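Local coordinates for protein acyl-CoA thioester hydrolase HI0827 (Haemophilus influenzae Rd KW20, PDB 3BJK) that hydrolyses acyl-coenzyme A thioesters with broad specificity, probably including long-chain fatty acyl-CoAs, as a hexameric hotdog-fold enzyme built as a trimer of dimers, at residues G14-R19 with C79-C84; I94-W99 with A117-V122. The protein carries 1 engineered substitution. All blocks are in the same frame, centred on the assembly; numbering follows the deposited sequence.

Interaction 1: residues G14-R19 with C79-C84; sequences GVLLLR and CCYGQC. With EDO (1,2-ethanediol), chain B; EDO (1,2-ethanediol), chain T.
Antiparallel strand pairing interrupted by a classic beta bulge joins strand 15-21, outermost in this chain's hotdog sheet, to strand 77-87. The register slips by one residue between Leu16 and Leu18, so that Leu17 and Leu18 are both set against Cys80, whose carbonyl takes a short bond from Leu17 N (N to Cys80 O 2.7 Å, nearly along the C=O axis) and a weak one from Leu18 N. Beyond it, Val15 and Gly82 exchange two backbone bonds. The extra residue turns Leu17 toward strand 79-84, and its CD1 lies 3.4 Å from Gly82 N, packed closely over a residue that has no side chain. Leu17 and Leu18 also pack on helix 35-54. On the other face, Leu16 has CG anti to its backbone N (chi1 178°), which carries CD1 over one face of the Tyr81 ring, 4.0 Å from the centroid, as a CH-pi contact. Arg19 reaches the second subunit through backbone bonds, an NH2 salt bridge with Glu52 of that chain and an NH1 hydrogen bond to Leu17 O of the second subunit. The extended Arg19 chain runs alongside Cys79, whose SG lies in the guanidinium plane at its edge, 3.7 Å from Arg19 NE.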
# COMPACT_ATOMS: atom_id res chain seq x y z
N GLY C 14 28.65 7.19 8.77
CA GLY C 14 27.48 7.54 9.53
C GLY C 14 27.00 6.44 10.45
O GLY C 14 27.59 5.36 10.52
N VAL C 15 25.91 6.71 11.15
CA VAL C 15 25.29 5.70 11.97
C VAL C 15 24.18 5.04 11.17
O VAL C 15 23.64 5.62 10.25
CB VAL C 15 24.78 6.30 13.30
CG1 VAL C 15 25.94 6.86 14.05
CG2 VAL C 15 23.75 7.38 13.10
N LEU C 16 23.83 3.82 11.53
CA LEU C 16 22.82 3.11 10.79
C LEU C 16 21.48 3.70 11.23
O LEU C 16 21.16 3.74 12.40
CB LEU C 16 22.85 1.62 11.03
CG LEU C 16 21.76 0.79 10.31
CD1 LEU C 16 22.06 0.68 8.85
CD2 LEU C 16 21.78 -0.57 10.89
N LEU C 17 20.76 4.20 10.25
CA LEU C 17 19.46 4.79 10.46
C LEU C 17 18.30 3.79 10.28
O LEU C 17 17.37 3.72 11.10
CB LEU C 17 19.25 5.91 9.48
CG LEU C 17 20.35 6.97 9.42
CD1 LEU C 17 20.14 7.85 8.24
CD2 LEU C 17 20.40 7.76 10.73
N LEU C 18 18.39 3.03 9.19
CA LEU C 18 17.32 2.17 8.75
C LEU C 18 17.89 1.01 8.02
O LEU C 18 18.92 1.15 7.37
CB LEU C 18 16.40 2.83 7.74
CG LEU C 18 15.44 3.96 8.06
CD1 LEU C 18 14.68 4.26 6.77
CD2 LEU C 18 14.51 3.58 9.16
N ARG C 19 17.20 -0.12 8.11
CA ARG C 19 17.57 -1.34 7.42
C ARG C 19 16.31 -2.12 7.05
O ARG C 19 15.47 -2.43 7.92
CB ARG C 19 18.47 -2.23 8.26
CG ARG C 19 19.13 -3.36 7.47
CD ARG C 19 20.29 -3.93 8.27
NE ARG C 19 21.17 -4.86 7.57
CZ ARG C 19 21.20 -6.18 7.70
NH1 ARG C 19 20.33 -6.85 8.44
NH2 ARG C 19 22.12 -6.87 7.03
N CYS C 79 20.23 -0.46 3.51
CA CYS C 79 20.60 0.30 4.73
C CYS C 79 20.74 1.77 4.43
O CYS C 79 21.30 2.11 3.38
CB CYS C 79 21.96 -0.14 5.26
SG CYS C 79 22.04 -1.84 5.69
N CYS C 80 20.34 2.62 5.39
CA CYS C 80 20.52 4.09 5.30
C CYS C 80 21.40 4.52 6.46
O CYS C 80 21.12 4.16 7.59
CB CYS C 80 19.20 4.84 5.35
SG CYS C 80 18.13 4.59 3.90
N TYR C 81 22.49 5.21 6.15
CA TYR C 81 23.41 5.73 7.15
C TYR C 81 23.38 7.25 7.14
O TYR C 81 23.25 7.89 6.08
CB TYR C 81 24.83 5.27 6.89
CG TYR C 81 25.05 3.81 7.03
CD1 TYR C 81 24.84 2.95 5.95
CD2 TYR C 81 25.48 3.26 8.25
CE1 TYR C 81 25.04 1.61 6.06
CE2 TYR C 81 25.67 1.91 8.37
CZ TYR C 81 25.45 1.08 7.26
OH TYR C 81 25.71 -0.27 7.36
N GLY C 82 23.50 7.81 8.33
CA GLY C 82 23.38 9.24 8.52
C GLY C 82 24.60 9.80 9.21
O GLY C 82 25.14 9.19 10.12
N GLN C 83 25.02 10.97 8.75
CA GLN C 83 26.05 11.75 9.37
C GLN C 83 25.52 13.19 9.53
O GLN C 83 25.28 13.89 8.55
CB GLN C 83 27.31 11.72 8.51
CG GLN C 83 28.43 12.50 9.06
CD GLN C 83 29.63 12.47 8.16
OE1 GLN C 83 29.64 11.79 7.12
NE2 GLN C 83 30.66 13.23 8.54
N CYS C 84 25.37 13.64 10.79
CA CYS C 84 24.95 15.00 11.04
C CYS C 84 26.15 15.93 10.74
O CYS C 84 27.23 15.73 11.28
CB CYS C 84 24.42 15.16 12.46
SG CYS C 84 24.09 16.86 12.89
C1 EDO B . 22.09 -9.08 10.55
O1 EDO B . 21.39 -9.42 9.34
C2 EDO B . 23.40 -8.30 10.31
O2 EDO B . 24.21 -8.85 9.24
C1 EDO T . 26.10 10.88 13.70
O1 EDO T . 26.44 12.04 12.92
C2 EDO T . 25.14 11.26 14.83
O2 EDO T . 25.77 11.64 16.09

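Interaction 2: residues I94-W99 with A117-V122; sequences IKVEVW and AVFTFV
Two phenylalanine rings, Phe119 and Phe121, are met obliquely by aliphatic branches from 94-99, while the Trp99 indole, which does not touch 117-122, is met at its edge by Glu97 of its own strand. Val96 CG2 comes within 4.1 Å of Phe119 CD1. Ile94 and Phe121 cross at about a right angle, the tip CD1 of Ile94 lying 4.0 Å from Phe121 CE2. In both aliphatic residues the touching branch starts from a carbon anti to the carbonyl carbon (CG2 itself in Val96, CG1 in Ile94). At the indole edge, Trp99 NE1 donates to Glu97 OE1 (2.8 Å), with the oxygen in the indole plane but the donor above the carboxylate plane. The bond is nearly straight, 167° at the hydrogen, and a salt bridge from Arg10 to Glu97 OE2 grips the other oxygen, so both carboxylate oxygens are held.

The backbone pairing is regular. Ile94 and Phe119 exchange two bonds, Ile94 N reaching Phe119 O at 2.8 Å, and Val96 and Ala117 exchange two more, all in the carbonyl planes. Between these hydrogen-bonded pairs, Lys95 and Val118 form a non-hydrogen-bonded pair on the opposite face, where Lys95 CG meets Val118 CG2 at 4.0 Å.

These strands form the hairpin 91-101/111-123 of the hotdog sheet. Strand 77-87 flanks it beside 94-99 and strand 58-68 beside 117-122, while helix 35-54 packs against its apolar face, Met42 touching Val96 and Phe119 and Ala50 touching Phe121.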
# COMPACT_ATOMS: atom_id res chain seq x y z
N ILE C 94 21.76 16.67 7.71
CA ILE C 94 22.18 15.30 7.82
C ILE C 94 22.50 14.81 6.41
O ILE C 94 21.68 14.97 5.51
CB ILE C 94 21.11 14.38 8.49
CG1 ILE C 94 20.96 14.73 9.96
CG2 ILE C 94 21.53 12.89 8.32
CD1 ILE C 94 19.84 14.20 10.62
N LYS C 95 23.69 14.27 6.21
CA LYS C 95 23.98 13.51 4.97
C LYS C 95 23.56 12.03 5.14
O LYS C 95 23.96 11.36 6.11
CB LYS C 95 25.45 13.62 4.61
CG LYS C 95 25.79 13.05 3.18
CD LYS C 95 27.26 13.03 3.00
CE LYS C 95 27.67 12.65 1.56
NZ LYS C 95 26.60 11.99 0.86
N VAL C 96 22.75 11.54 4.20
CA VAL C 96 22.29 10.15 4.18
C VAL C 96 22.91 9.42 2.99
O VAL C 96 22.95 9.98 1.88
CB VAL C 96 20.74 10.11 4.08
CG1 VAL C 96 20.20 8.67 3.98
CG2 VAL C 96 20.13 10.83 5.27
N GLU C 97 23.53 8.26 3.24
CA GLU C 97 23.94 7.34 2.19
C GLU C 97 23.12 6.06 2.29
O GLU C 97 22.89 5.51 3.41
CB GLU C 97 25.37 6.94 2.33
CG GLU C 97 26.38 8.08 2.32
CD GLU C 97 27.82 7.58 2.28
OE1 GLU C 97 28.12 6.45 2.78
OE2 GLU C 97 28.68 8.32 1.75
N VAL C 98 22.64 5.63 1.12
CA VAL C 98 21.97 4.33 0.92
C VAL C 98 22.89 3.31 0.34
O VAL C 98 23.54 3.55 -0.67
CB VAL C 98 20.71 4.43 0.06
CG1 VAL C 98 19.99 3.10 0.07
CG2 VAL C 98 19.79 5.53 0.57
N TRP C 99 22.99 2.20 1.06
CA TRP C 99 23.86 1.12 0.75
C TRP C 99 23.01 -0.15 0.63
O TRP C 99 22.03 -0.33 1.36
CB TRP C 99 24.91 0.95 1.86
CG TRP C 99 26.02 1.98 1.88
CD1 TRP C 99 25.96 3.28 2.35
CD2 TRP C 99 27.35 1.77 1.45
NE1 TRP C 99 27.16 3.87 2.21
CE2 TRP C 99 28.04 2.99 1.66
CE3 TRP C 99 28.03 0.68 0.90
CZ2 TRP C 99 29.38 3.14 1.33
CZ3 TRP C 99 29.37 0.83 0.57
CH2 TRP C 99 30.03 2.06 0.79
N ALA C 117 22.15 11.82 -0.26
CA ALA C 117 21.39 13.06 -0.19
C ALA C 117 21.86 13.88 1.03
O ALA C 117 22.39 13.33 2.02
CB ALA C 117 19.93 12.75 -0.10
N VAL C 118 21.61 15.17 1.00
CA VAL C 118 21.79 16.00 2.21
C VAL C 118 20.45 16.67 2.54
O VAL C 118 19.95 17.45 1.73
CB VAL C 118 22.87 17.06 1.97
CG1 VAL C 118 22.99 17.98 3.21
CG2 VAL C 118 24.20 16.36 1.65
N PHE C 119 19.90 16.30 3.71
CA PHE C 119 18.60 16.73 4.22
C PHE C 119 18.82 17.79 5.25
O PHE C 119 19.80 17.74 5.98
CB PHE C 119 17.87 15.59 4.94
CG PHE C 119 17.16 14.62 4.01
CD1 PHE C 119 17.87 13.65 3.31
CD2 PHE C 119 15.78 14.64 3.89
CE1 PHE C 119 17.20 12.81 2.44
CE2 PHE C 119 15.14 13.82 3.08
CZ PHE C 119 15.84 12.88 2.34
N THR C 120 17.88 18.70 5.32
CA THR C 120 17.76 19.66 6.43
C THR C 120 16.37 19.53 7.10
O THR C 120 15.31 19.63 6.46
CB THR C 120 17.96 21.14 5.96
OG1 THR C 120 19.09 21.23 5.08
CG2 THR C 120 18.05 22.08 7.15
N PHE C 121 16.41 19.38 8.42
CA PHE C 121 15.24 19.27 9.25
C PHE C 121 15.17 20.43 10.20
O PHE C 121 16.18 21.03 10.50
CB PHE C 121 15.34 18.00 10.11
CG PHE C 121 15.50 16.76 9.30
CD1 PHE C 121 14.38 16.08 8.83
CD2 PHE C 121 16.75 16.31 8.95
CE1 PHE C 121 14.49 14.96 8.08
CE2 PHE C 121 16.87 15.16 8.15
CZ PHE C 121 15.73 14.49 7.74
N VAL C 122 13.97 20.75 10.66
CA VAL C 122 13.79 21.76 11.67
C VAL C 122 12.93 21.17 12.80
O VAL C 122 11.90 20.57 12.55
CB VAL C 122 13.17 23.05 11.06
CG1 VAL C 122 12.89 24.08 12.13
CG2 VAL C 122 14.13 23.60 9.99

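In the fold
Both interactions belong to one antiparallel sheet, and their centres lie about 9 Å apart. Strands 77-87 and 91-101 are neighbours, and the two contacts are stitched together by probable hydrogen bonds from Tyr81 N to Glu97 O and from Cys79 N to Trp99 O. The Tyr81 and Trp99 rings also meet, nearly perpendicular. Interaction 2 is buried in the middle of the sheet, untouched by other subunits, with regular pairing and an aliphatic-aromatic face against helix 35-54. Interaction 1 shares that helix but is only partly buried: it includes a strand outermost within this chain, breaks register at a bulge, and adds the charged and backbone contacts of Arg19 with the second subunit.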